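Local coordinates for Glyco_hydro_cc domain-containing protein (Pseudomonas viridiflava, PDB 6UAV), which probably hydrolyses internal beta-1,3-linkages of beta-1,3-glucans, as a family GH128 (subgroup II) endo-beta-1,3-glucanase with a TIM-barrel catalytic core, at residues 67-70 and 75-78; 79-84 and 103-108; 209-214 and 254-259. All coordinates share one frame; numbering follows the deposited sequence.

Contact 1 of 3, residues 67-70 and 75-78; sequences KLYL and GIRY. With SO4 (sulfate ion), chain C.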
ATOM      1  N   LYS A  67      15.564   1.978 -12.225  1.00 15.47           N
ATOM      2  CA  LYS A  67      16.148   3.335 -12.268  1.00 16.62           C
ATOM      3  C   LYS A  67      15.793   4.012 -13.578  1.00 16.48           C
ATOM      4  O   LYS A  67      15.434   5.200 -13.584  1.00 16.71           O
ATOM      5  CB  LYS A  67      17.669   3.261 -12.115  1.00 17.60           C
ATOM      6  CG  LYS A  67      18.111   2.985 -10.696  1.00 19.09           C
ATOM      7  CD  LYS A  67      19.573   2.581 -10.679  1.00 18.98           C
ATOM      8  CE  LYS A  67      19.990   2.112  -9.305  1.00 19.86           C
ATOM      9  NZ  LYS A  67      21.455   1.910  -9.234  1.00 20.18           N
ATOM     10  N   LEU A  68      15.921   3.275 -14.663  1.00 17.04           N
ATOM     11  CA  LEU A  68      15.681   3.795 -16.024  1.00 18.59           C
ATOM     12  C   LEU A  68      14.226   4.303 -16.062  1.00 17.22           C
ATOM     13  O   LEU A  68      13.957   5.425 -16.561  1.00 17.18           O
ATOM     14  CB  LEU A  68      15.964   2.630 -16.988  1.00 20.84           C
ATOM     15  CG  LEU A  68      16.007   2.939 -18.475  1.00 23.20           C
ATOM     16  CD1 LEU A  68      17.135   3.897 -18.819  1.00 25.13           C
ATOM     17  CD2 LEU A  68      16.182   1.629 -19.262  1.00 24.57           C
ATOM     18  N   TYR A  69      13.281   3.496 -15.569  1.00 15.95           N
ATOM     19  CA  TYR A  69      11.847   3.874 -15.541  1.00 15.64           C
ATOM     20  C   TYR A  69      11.628   5.113 -14.663  1.00 14.91           C
ATOM     21  O   TYR A  69      11.011   6.113 -15.113  1.00 14.88           O
ATOM     22  CB  TYR A  69      10.993   2.691 -15.089  1.00 16.03           C
ATOM     23  CG  TYR A  69       9.528   2.995 -14.889  1.00 16.40           C
ATOM     24  CD1 TYR A  69       8.677   3.211 -15.958  1.00 17.29           C
ATOM     25  CD2 TYR A  69       8.975   3.034 -13.628  1.00 17.03           C
ATOM     26  CE1 TYR A  69       7.336   3.519 -15.785  1.00 17.68           C
ATOM     27  CE2 TYR A  69       7.634   3.313 -13.435  1.00 16.87           C
ATOM     28  CZ  TYR A  69       6.800   3.549 -14.508  1.00 18.03           C
ATOM     29  OH  TYR A  69       5.476   3.811 -14.365  1.00 18.44           O
ATOM     30  N   LEU A  70      12.145   5.103 -13.433  1.00 13.73           N
ATOM     31  CA  LEU A  70      11.895   6.250 -12.540  1.00 12.96           C
ATOM     32  C   LEU A  70      12.498   7.520 -13.139  1.00 13.28           C
ATOM     33  O   LEU A  70      11.819   8.565 -13.106  1.00 13.50           O
ATOM     34  CB  LEU A  70      12.477   5.992 -11.147  1.00 13.03           C
ATOM     35  CG  LEU A  70      11.830   4.885 -10.330  1.00 12.63           C
ATOM     36  CD1 LEU A  70      12.594   4.621  -9.038  1.00 12.87           C
ATOM     37  CD2 LEU A  70      10.398   5.257  -9.972  1.00 12.86           C
ATOM     38  N   GLY A  75       7.600  12.671 -12.555  1.00 17.30           N
ATOM     39  CA  GLY A  75       6.364  12.849 -11.763  1.00 17.29           C
ATOM     40  C   GLY A  75       6.229  11.846 -10.641  1.00 16.88           C
ATOM     41  O   GLY A  75       5.366  12.083  -9.741  1.00 17.52           O
ATOM     42  N   ILE A  76       6.926  10.714 -10.733  1.00 15.04           N
ATOM     43  CA  ILE A  76       6.908   9.664  -9.692  1.00 14.53           C
ATOM     44  C   ILE A  76       7.848  10.085  -8.567  1.00 14.44           C
ATOM     45  O   ILE A  76       9.030  10.210  -8.832  1.00 14.81           O
ATOM     46  CB  ILE A  76       7.266   8.264 -10.210  1.00 14.89           C
ATOM     47  CG1 ILE A  76       6.356   7.831 -11.354  1.00 14.73           C
ATOM     48  CG2 ILE A  76       7.283   7.272  -9.081  1.00 14.28           C
ATOM     49  CD1 ILE A  76       6.621   6.417 -11.888  1.00 15.13           C
ATOM     50  N   ARG A  77       7.297  10.281  -7.377  1.00 14.58           N
ATOM     51  CA  ARG A  77       8.045  10.842  -6.230  1.00 15.24           C
ATOM     52  C   ARG A  77       8.194   9.848  -5.091  1.00 14.00           C
ATOM     53  O   ARG A  77       8.874  10.172  -4.135  1.00 13.33           O
ATOM     54  CB  ARG A  77       7.382  12.126  -5.747  1.00 17.90           C
ATOM     55  CG  ARG A  77       7.339  13.253  -6.781  1.00 20.72           C
ATOM     56  CD  ARG A  77       8.695  13.710  -7.291  1.00 24.15           C
ATOM     57  NE  ARG A  77       9.457  14.338  -6.215  1.00 28.34           N
ATOM     58  CZ  ARG A  77      10.807  14.457  -6.119  1.00 32.33           C
ATOM     59  NH1 ARG A  77      11.323  15.113  -5.084  1.00 33.78           N
ATOM     60  NH2 ARG A  77      11.627  13.975  -7.045  1.00 32.68           N
ATOM     61  N   TYR A  78       7.578   8.679  -5.184  1.00 13.52           N
ATOM     62  CA  TYR A  78       7.498   7.648  -4.121  1.00 13.25           C
ATOM     63  C   TYR A  78       7.754   6.291  -4.729  1.00 13.00           C
ATOM     64  O   TYR A  78       7.378   6.073  -5.880  1.00 13.19           O
ATOM     65  CB  TYR A  78       6.116   7.695  -3.458  1.00 13.81           C
ATOM     66  CG  TYR A  78       5.921   8.994  -2.730  1.00 14.46           C
ATOM     67  CD1 TYR A  78       6.470   9.200  -1.481  1.00 15.64           C
ATOM     68  CD2 TYR A  78       5.211   9.997  -3.299  1.00 16.52           C
ATOM     69  CE1 TYR A  78       6.343  10.412  -0.826  1.00 17.28           C
ATOM     70  CE2 TYR A  78       5.073  11.224  -2.663  1.00 17.44           C
ATOM     71  CZ  TYR A  78       5.625  11.418  -1.424  1.00 17.88           C
ATOM     72  OH  TYR A  78       5.469  12.629  -0.787  1.00 21.62           O
TER
HETATM   73  S   SO4 C 302       5.974  11.796 -15.560  1.00 44.29           S
HETATM   74  O1  SO4 C 302       6.090  11.059 -16.803  1.00 50.96           O
HETATM   75  O2  SO4 C 302       6.965  12.828 -15.534  1.00 49.66           O
HETATM   76  O3  SO4 C 302       4.672  12.413 -15.532  1.00 44.50           O
HETATM   77  O4  SO4 C 302       6.126  10.893 -14.470  1.00 44.24           O
HETATM   78  O   HOH W   1      11.046   9.359 -10.571  1.00 15.17           O
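Ile76 presents two different methyl groups to helix 63-72, one to the Tyr69 ring and one to Leu70, and it crosses each of these side chains at about a right angle. The contact packs the end of this helix against the connection leading into strand 78-81. Ile76 leaves its backbone toward the helix. With CG1 beside the backbone N (chi1 -56°) and the chain extended beyond it, CD1 arrives at the hydroxyl end of the tyrosine: Ile76 CD1 lies 3.6 Å from Tyr69 CE2 and 3.8 Å from Tyr69 OH, an oblique approach. The other branch goes a different way, and Ile76 CG2 meets Leu70 CD2 at 3.8 Å. On the helix side, Tyr69 has CG trans to its own N (chi1 174°), which carries the ring out to the isoleucine although its first bond does not aim there. Pro54 of strand 51-56 touches both Leu70 and Ile76, while Tyr69 also rests on Phe52, so strand 51-56 also packs on the cluster.

No direct hydrogen bond joins the segments. A water sits between the two backbones instead, its oxygen 2.8 Å from Leu70 O and equally near Ile76 O. At the outer end of the turn, Gly75 N donates to sulfate O2 over 3.0 Å at 153°, and more weakly to O4 of the same ion; this sulfate probably came from the crystallisation liquor.

Chemically, then, the segments are joined directly by dispersion between three side chains, with 134 Å² buried in all, while the polar link between them is indirect: water bridges the carbonyls of Leu70 and Ile76, and the anion takes up the amide of Gly75.

Contact 2 of 3, residues 79-84 and 103-108; sequences LLVINE and PRLEQI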
ATOM      1  N   LEU A  79       8.415   5.444  -3.958  1.00 11.86           N
ATOM      2  CA  LEU A  79       8.662   4.044  -4.302  1.00 11.64           C
ATOM      3  C   LEU A  79       8.227   3.190  -3.124  1.00 11.54           C
ATOM      4  O   LEU A  79       8.804   3.328  -2.043  1.00 11.24           O
ATOM      5  CB  LEU A  79      10.144   3.869  -4.623  1.00 11.31           C
ATOM      6  CG  LEU A  79      10.551   2.448  -4.997  1.00 10.94           C
ATOM      7  CD1 LEU A  79       9.887   2.027  -6.324  1.00 11.13           C
ATOM      8  CD2 LEU A  79      12.085   2.303  -5.060  1.00 11.62           C
ATOM      9  N   LEU A  80       7.271   2.300  -3.341  1.00 11.02           N
ATOM     10  CA  LEU A  80       6.846   1.369  -2.309  1.00 10.81           C
ATOM     11  C   LEU A  80       7.872   0.253  -2.274  1.00 10.66           C
ATOM     12  O   LEU A  80       8.334  -0.184  -3.360  1.00 10.77           O
ATOM     13  CB  LEU A  80       5.489   0.798  -2.692  1.00 11.10           C
ATOM     14  CG  LEU A  80       4.364   1.826  -2.716  1.00 11.80           C
ATOM     15  CD1 LEU A  80       3.140   1.204  -3.403  1.00 12.08           C
ATOM     16  CD2 LEU A  80       4.031   2.305  -1.320  1.00 12.16           C
ATOM     17  N   VAL A  81       8.248  -0.162  -1.076  1.00 10.11           N
ATOM     18  CA  VAL A  81       9.256  -1.238  -0.957  1.00 10.58           C
ATOM     19  C   VAL A  81       8.839  -2.282   0.064  1.00 10.89           C
ATOM     20  O   VAL A  81       8.342  -1.923   1.157  1.00 10.67           O
ATOM     21  CB  VAL A  81      10.641  -0.630  -0.670  1.00 11.08           C
ATOM     22  CG1 VAL A  81      11.142   0.269  -1.775  1.00 11.55           C
ATOM     23  CG2 VAL A  81      10.712   0.094   0.668  1.00 11.42           C
ATOM     24  N   ILE A  82       9.130  -3.527  -0.287  1.00 11.33           N
ATOM     25  CA  ILE A  82       9.073  -4.732   0.576  1.00 12.10           C
ATOM     26  C   ILE A  82       7.646  -5.044   1.053  1.00 13.23           C
ATOM     27  O   ILE A  82       7.198  -4.504   2.070  1.00 12.53           O
ATOM     28  CB  ILE A  82      10.088  -4.684   1.738  1.00 12.34           C
ATOM     29  CG1 ILE A  82      11.489  -4.252   1.241  1.00 13.27           C
ATOM     30  CG2 ILE A  82      10.071  -6.091   2.350  1.00 12.31           C
ATOM     31  CD1 ILE A  82      12.666  -4.571   2.125  1.00 14.79           C
ATOM     32  N   ASN A  83       7.007  -5.973   0.347  1.00 12.26           N
ATOM     33  CA  ASN A  83       5.577  -6.329   0.642  1.00 11.60           C
ATOM     34  C   ASN A  83       5.474  -7.384   1.739  1.00 11.55           C
ATOM     35  O   ASN A  83       5.607  -8.559   1.421  1.00 12.31           O
ATOM     36  CB  ASN A  83       4.866  -6.829  -0.603  1.00 12.07           C
ATOM     37  CG  ASN A  83       3.370  -6.832  -0.367  1.00 11.85           C
ATOM     38  OD1 ASN A  83       2.759  -5.774  -0.295  1.00 11.83           O
ATOM     39  ND2 ASN A  83       2.786  -8.014  -0.246  1.00 12.55           N
ATOM     40  N   GLU A  84       5.216  -6.989   2.983  1.00 11.44           N
ATOM     41  CA  GLU A  84       4.978  -7.937   4.102  1.00 11.41           C
ATOM     42  C   GLU A  84       6.163  -8.857   4.286  1.00 11.48           C
ATOM     43  O   GLU A  84       6.073 -10.076   4.119  1.00 10.98           O
ATOM     44  CB  GLU A  84       3.670  -8.685   3.836  1.00 11.66           C
ATOM     45  CG  GLU A  84       2.462  -7.744   3.976  1.00 11.70           C
ATOM     46  CD  GLU A  84       1.132  -8.482   4.042  1.00 12.59           C
ATOM     47  OE1 GLU A  84       1.155  -9.749   4.044  1.00 12.20           O
ATOM     48  OE2 GLU A  84       0.119  -7.810   4.078  1.00 12.77           O
ATOM     49  N   PRO A 103      20.544  -0.727   1.216  1.00 12.87           N
ATOM     50  CA  PRO A 103      21.432   0.252   0.551  1.00 13.26           C
ATOM     51  C   PRO A 103      21.126   0.395  -0.956  1.00 13.27           C
ATOM     52  O   PRO A 103      21.310   1.492  -1.500  1.00 13.03           O
ATOM     53  CB  PRO A 103      22.848  -0.272   0.831  1.00 14.38           C
ATOM     54  CG  PRO A 103      22.671  -1.053   2.173  1.00 14.25           C
ATOM     55  CD  PRO A 103      21.326  -1.729   1.979  1.00 13.62           C
ATOM     56  N   ARG A 104      20.759  -0.690  -1.619  1.00 13.56           N
ATOM     57  CA  ARG A 104      20.301  -0.668  -3.052  1.00 14.49           C
ATOM     58  C   ARG A 104      19.085   0.262  -3.221  1.00 13.52           C
ATOM     59  O   ARG A 104      19.035   1.022  -4.211  1.00 13.80           O
ATOM     60  CB  ARG A 104      20.031  -2.103  -3.524  1.00 15.60           C
ATOM     61  CG  ARG A 104      21.316  -2.888  -3.761  1.00 18.48           C
ATOM     62  CD  ARG A 104      21.014  -4.354  -3.993  1.00 20.22           C
ATOM     63  NE  ARG A 104      20.196  -4.672  -5.148  1.00 21.26           N
ATOM     64  CZ  ARG A 104      19.688  -5.878  -5.357  1.00 23.98           C
ATOM     65  NH1 ARG A 104      20.009  -6.843  -4.500  1.00 25.83           N
ATOM     66  NH2 ARG A 104      18.957  -6.143  -6.438  1.00 24.06           N
ATOM     67  N   LEU A 105      18.130   0.223  -2.287  1.00 12.77           N
ATOM     68  CA  LEU A 105      16.942   1.109  -2.282  1.00 12.42           C
ATOM     69  C   LEU A 105      17.370   2.530  -1.987  1.00 12.79           C
ATOM     70  O   LEU A 105      16.846   3.460  -2.629  1.00 13.63           O
ATOM     71  CB  LEU A 105      15.903   0.583  -1.293  1.00 12.62           C
ATOM     72  CG  LEU A 105      15.518  -0.879  -1.516  1.00 12.92           C
ATOM     73  CD1 LEU A 105      14.528  -1.257  -0.485  1.00 12.99           C
ATOM     74  CD2 LEU A 105      14.940  -1.135  -2.921  1.00 13.54           C
ATOM     75  N   GLU A 106      18.253   2.731  -1.003  1.00 12.59           N
ATOM     76  CA  GLU A 106      18.758   4.081  -0.706  1.00 12.46           C
ATOM     77  C   GLU A 106      19.469   4.636  -1.935  1.00 12.85           C
ATOM     78  O   GLU A 106      19.448   5.895  -2.160  1.00 12.40           O
ATOM     79  CB  GLU A 106      19.688   4.000   0.519  1.00 12.42           C
ATOM     80  CG  GLU A 106      18.953   3.687   1.778  1.00 12.46           C
ATOM     81  CD  GLU A 106      19.823   3.457   2.991  1.00 12.88           C
ATOM     82  OE1 GLU A 106      20.946   2.992   2.797  1.00 13.71           O
ATOM     83  OE2 GLU A 106      19.342   3.733   4.143  1.00 13.46           O
ATOM     84  N   GLN A 107      20.233   3.810  -2.628  1.00 13.38           N
ATOM     85  CA  GLN A 107      20.937   4.253  -3.840  1.00 14.61           C
ATOM     86  C   GLN A 107      19.877   4.697  -4.868  1.00 13.62           C
ATOM     87  O   GLN A 107      20.015   5.777  -5.507  1.00 14.60           O
ATOM     88  CB  GLN A 107      21.845   3.158  -4.394  1.00 15.87           C
ATOM     89  CG  GLN A 107      22.516   3.665  -5.674  1.00 19.08           C
ATOM     90  CD  GLN A 107      23.517   2.693  -6.263  1.00 21.68           C
ATOM     91  OE1 GLN A 107      23.162   1.577  -6.678  1.00 26.00           O
ATOM     92  NE2 GLN A 107      24.759   3.144  -6.339  1.00 22.34           N
ATOM     93  N   ILE A 108      18.837   3.904  -5.060  1.00 13.56           N
ATOM     94  CA  ILE A 108      17.758   4.245  -6.053  1.00 14.04           C
ATOM     95  C   ILE A 108      17.114   5.577  -5.618  1.00 13.83           C
ATOM     96  O   ILE A 108      16.945   6.470  -6.457  1.00 14.40           O
ATOM     97  CB  ILE A 108      16.748   3.101  -6.175  1.00 14.30           C
ATOM     98  CG1 ILE A 108      17.338   1.902  -6.905  1.00 15.35           C
ATOM     99  CG2 ILE A 108      15.440   3.622  -6.783  1.00 14.84           C
ATOM    100  CD1 ILE A 108      16.655   0.574  -6.566  1.00 15.73           C
TER
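Two apolar pairs, Val81 with Leu105 and Leu79 with Ile108, join strand 78-81 to helix 95-112. All four side chains leave their backbones toward the opposite segment. Val81 and Leu105 reach for each other tip to tip: Leu105 CD1 is 3.9 Å from Val81 CG1, and Val81 CB lies just as near, so one methyl rests on the branch point. Leu105 projects that methyl with CG beside its backbone N (chi1 -54°) and the rest of the chain extended. Leu79 and Ile108 instead cross at about a right angle, Leu79 CD2 standing 4.0 Å from Ile108 CG2. Leu105 and Ile108, three residues apart and so on nearly the same face of the helix, meet Val81 and Leu79, two apart on the strand.

The polar bonds of these segments run to other partners. Backbone hydrogen bonds tie Leu79 and Val81 to strand 115-121 and Leu80 to strand 51-56. On the helix, Arg104 forms a salt bridge with Asp63, and Glu106 bonds to Tyr143 and Gln153.

This is the strand-to-helix layer of a beta-alpha-beta crossover; Leu105 also touches Leu116 of strand 115-121, the next strand of the unit. With no hydrogen bond across the segments and all four touching residues buried, adhesion here rests on dispersion and on the exclusion of water from branched side chains.

Contact 3 of 3, residues 209-214 and 254-259; sequences EMVTML and LSLPYS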
ATOM      1  N   GLU A 209     -15.869   4.157   8.371  1.00 17.59           N
ATOM      2  CA  GLU A 209     -15.132   4.376   9.644  1.00 18.75           C
ATOM      3  C   GLU A 209     -13.627   4.474   9.346  1.00 17.07           C
ATOM      4  O   GLU A 209     -12.995   5.435   9.763  1.00 16.51           O
ATOM      5  CB  GLU A 209     -15.391   3.240  10.636  1.00 21.01           C
ATOM      6  CG  GLU A 209     -16.560   3.573  11.506  1.00 23.93           C
ATOM      7  CD  GLU A 209     -16.719   2.809  12.807  1.00 25.36           C
ATOM      8  OE1 GLU A 209     -15.814   2.002  13.167  1.00 28.99           O
ATOM      9  OE2 GLU A 209     -17.783   3.016  13.418  1.00 29.24           O
ATOM     10  N   MET A 210     -13.093   3.500   8.625  1.00 15.96           N
ATOM     11  CA  MET A 210     -11.635   3.431   8.370  1.00 15.85           C
ATOM     12  C   MET A 210     -11.226   4.613   7.493  1.00 15.36           C
ATOM     13  O   MET A 210     -10.207   5.215   7.805  1.00 14.45           O
ATOM     14  CB  MET A 210     -11.267   2.112   7.724  1.00 16.60           C
ATOM     15  CG  MET A 210     -11.638   0.960   8.591  1.00 18.86           C
ATOM     16  SD  MET A 210     -11.351  -0.725   7.819  1.00 21.03           S
ATOM     17  CE  MET A 210      -9.682  -0.790   8.393  1.00 21.25           C
ATOM     18  N   VAL A 211     -11.970   4.911   6.441  1.00 15.30           N
ATOM     19  CA  VAL A 211     -11.583   6.027   5.535  1.00 15.14           C
ATOM     20  C   VAL A 211     -11.632   7.335   6.320  1.00 16.08           C
ATOM     21  O   VAL A 211     -10.687   8.196   6.172  1.00 16.48           O
ATOM     22  CB  VAL A 211     -12.481   6.076   4.268  1.00 14.78           C
ATOM     23  CG1 VAL A 211     -12.321   7.407   3.514  1.00 15.35           C
ATOM     24  CG2 VAL A 211     -12.145   4.921   3.376  1.00 14.41           C
ATOM     25  N   THR A 212     -12.664   7.542   7.135  1.00 17.10           N
ATOM     26  CA  THR A 212     -12.768   8.816   7.901  1.00 18.16           C
ATOM     27  C   THR A 212     -11.545   8.933   8.801  1.00 16.97           C
ATOM     28  O   THR A 212     -10.998  10.052   8.957  1.00 15.87           O
ATOM     29  CB  THR A 212     -14.049   8.902   8.720  1.00 20.55           C
ATOM     30  OG1 THR A 212     -15.126   8.860   7.788  1.00 23.20           O
ATOM     31  CG2 THR A 212     -14.131  10.159   9.553  1.00 22.33           C
ATOM     32  N   MET A 213     -11.210   7.843   9.464  1.00 15.58           N
ATOM     33  CA  MET A 213     -10.086   7.851  10.417  1.00 16.38           C
ATOM     34  C   MET A 213      -8.786   8.153   9.643  1.00 15.23           C
ATOM     35  O   MET A 213      -8.015   9.039  10.111  1.00 15.29           O
ATOM     36  CB  MET A 213     -10.050   6.509  11.146  1.00 16.32           C
ATOM     37  CG  MET A 213      -8.922   6.369  12.141  1.00 16.45           C
ATOM     38  SD  MET A 213      -7.412   5.763  11.381  1.00 16.17           S
ATOM     39  CE  MET A 213      -7.908   4.112  10.911  1.00 15.97           C
ATOM     40  N   LEU A 214      -8.579   7.547   8.470  1.00 14.28           N
ATOM     41  CA  LEU A 214      -7.315   7.695   7.712  1.00 13.89           C
ATOM     42  C   LEU A 214      -7.232   9.105   7.122  1.00 14.29           C
ATOM     43  O   LEU A 214      -6.140   9.643   7.118  1.00 15.65           O
ATOM     44  CB  LEU A 214      -7.199   6.627   6.646  1.00 13.85           C
ATOM     45  CG  LEU A 214      -7.060   5.202   7.167  1.00 13.29           C
ATOM     46  CD1 LEU A 214      -7.182   4.219   6.000  1.00 14.16           C
ATOM     47  CD2 LEU A 214      -5.734   4.951   7.931  1.00 13.26           C
ATOM     48  N   LEU A 254     -15.719   6.113  -3.549  1.00 15.49           N
ATOM     49  CA  LEU A 254     -15.315   7.315  -4.312  1.00 16.15           C
ATOM     50  C   LEU A 254     -16.048   8.544  -3.815  1.00 17.03           C
ATOM     51  O   LEU A 254     -15.518   9.691  -4.043  1.00 18.74           O
ATOM     52  CB  LEU A 254     -15.525   7.064  -5.819  1.00 16.26           C
ATOM     53  CG  LEU A 254     -14.838   5.822  -6.382  1.00 16.45           C
ATOM     54  CD1 LEU A 254     -15.152   5.678  -7.865  1.00 16.88           C
ATOM     55  CD2 LEU A 254     -13.354   5.838  -6.171  1.00 16.12           C
ATOM     56  N   SER A 255     -17.196   8.366  -3.180  1.00 18.03           N
ATOM     57  CA  SER A 255     -18.089   9.460  -2.706  1.00 19.26           C
ATOM     58  C   SER A 255     -17.678   9.956  -1.331  1.00 19.58           C
ATOM     59  O   SER A 255     -18.162  11.030  -0.938  1.00 19.56           O
ATOM     60  CB  SER A 255     -19.525   8.956  -2.579  0.56 19.95           C
ATOM     61  OG  SER A 255     -19.706   8.255  -1.303  0.56 19.88           O
ATOM     62  N   LEU A 256     -16.922   9.175  -0.574  1.00 18.82           N
ATOM     63  CA  LEU A 256     -16.646   9.519   0.846  1.00 19.78           C
ATOM     64  C   LEU A 256     -15.955  10.879   0.928  1.00 19.44           C
ATOM     65  O   LEU A 256     -15.125  11.235   0.089  1.00 18.17           O
ATOM     66  CB  LEU A 256     -15.839   8.392   1.500  1.00 19.35           C
ATOM     67  CG  LEU A 256     -16.694   7.150   1.749  1.00 20.24           C
ATOM     68  CD1 LEU A 256     -15.840   5.948   2.172  1.00 20.18           C
ATOM     69  CD2 LEU A 256     -17.781   7.440   2.751  1.00 21.75           C
ATOM     70  N   PRO A 257     -16.283  11.662   1.980  1.00 20.42           N
ATOM     71  CA  PRO A 257     -15.615  12.920   2.239  1.00 20.78           C
ATOM     72  C   PRO A 257     -14.118  12.690   2.468  1.00 19.86           C
ATOM     73  O   PRO A 257     -13.694  11.592   2.693  1.00 17.59           O
ATOM     74  CB  PRO A 257     -16.233  13.407   3.558  1.00 22.10           C
ATOM     75  CG  PRO A 257     -17.561  12.681   3.652  1.00 22.74           C
ATOM     76  CD  PRO A 257     -17.308  11.340   2.994  1.00 21.54           C
ATOM     77  N   TYR A 258     -13.354  13.761   2.418  1.00 21.48           N
ATOM     78  CA  TYR A 258     -11.896  13.688   2.672  1.00 22.49           C
ATOM     79  C   TYR A 258     -11.458  14.968   3.360  1.00 23.40           C
ATOM     80  O   TYR A 258     -12.238  15.922   3.510  1.00 24.28           O
ATOM     81  CB  TYR A 258     -11.111  13.507   1.369  1.00 23.34           C
ATOM     82  CG  TYR A 258     -11.531  14.420   0.244  1.00 26.22           C
ATOM     83  CD1 TYR A 258     -10.982  15.666   0.048  1.00 29.73           C
ATOM     84  CD2 TYR A 258     -12.487  13.988  -0.642  1.00 29.59           C
ATOM     85  CE1 TYR A 258     -11.412  16.495  -0.987  1.00 31.58           C
ATOM     86  CE2 TYR A 258     -12.955  14.804  -1.649  1.00 32.30           C
ATOM     87  CZ  TYR A 258     -12.400  16.046  -1.839  1.00 30.54           C
ATOM     88  OH  TYR A 258     -12.904  16.753  -2.890  1.00 34.25           O
ATOM     89  N   SER A 259     -10.203  15.008   3.765  1.00 24.96           N
ATOM     90  CA  SER A 259      -9.668  16.209   4.447  1.00 29.16           C
ATOM     91  C   SER A 259      -9.345  17.301   3.413  1.00 31.54           C
ATOM     92  O   SER A 259      -8.619  16.865   2.483  1.00 33.43           O
ATOM     93  CB  SER A 259      -8.517  15.815   5.322  1.00 31.15           C
ATOM     94  OG  SER A 259      -9.040  15.344   6.569  1.00 32.95           O
TER
HETATM   95  O   HOH W   2     -13.814  10.806   5.284  1.00 40.03           O
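A small apolar contact between Val211 of helix 200-216 and Leu256, just beyond helix 248-255, fastens the C-terminal tail to the outer layer of the barrel. Each of the two side chains starts out toward the opposite segment, and they cross obliquely. Leu256 CG lies opposite its carbonyl carbon (chi1 -73°) and the chain is extended beyond it, which sets Leu256 CD1 over the valine's branch point, 4.0 Å from Val211 CB and at the same distance from Val211 CG2. Because the leucine points at the helix from its base, Leu256 CB also comes within 4.2 Å of Val211 CG1. Val211 also touches Phe185 and Tyr223 of strands 180-185 and 220-225.

Beside this pair a water gives a 2.7 Å hydrogen bond to Pro257 O and a weak one to Thr212 OG1, 3.4 Å away. Arg6 binds the backbone oxygens of Leu256 and Pro257, and Ser259 OG bonds to Glu215 O, so polar links hold the tail at Leu256, Pro257 and Ser259.

The segment after the last helix thus packs on helix 200-216, the helix between the seventh and eighth strands, in the outer layer of a (beta/alpha)8, or TIM, barrel.

How the contacts relate
Contacts 1 and 2 follow one another along the chain through strand 78-81 and share a packing layer: their centres are 12 Å apart, Leu70 CD1 lies 3.8 Å from Ile108 CG2, and Lys67 NZ probably hydrogen-bonds Gln107 OE1 at 3.1 Å. Contact 3 stands alone, its centre 28 Å from each of theirs and on the opposite side of the chain's centre from contact 2. The sulfate of contact 1 lies before the start of strand 78-81, remote from the strand's C-terminal end. At that end, where TIM-barrel enzymes carry their active sites, Glu84 bonds to His160 and Asn122.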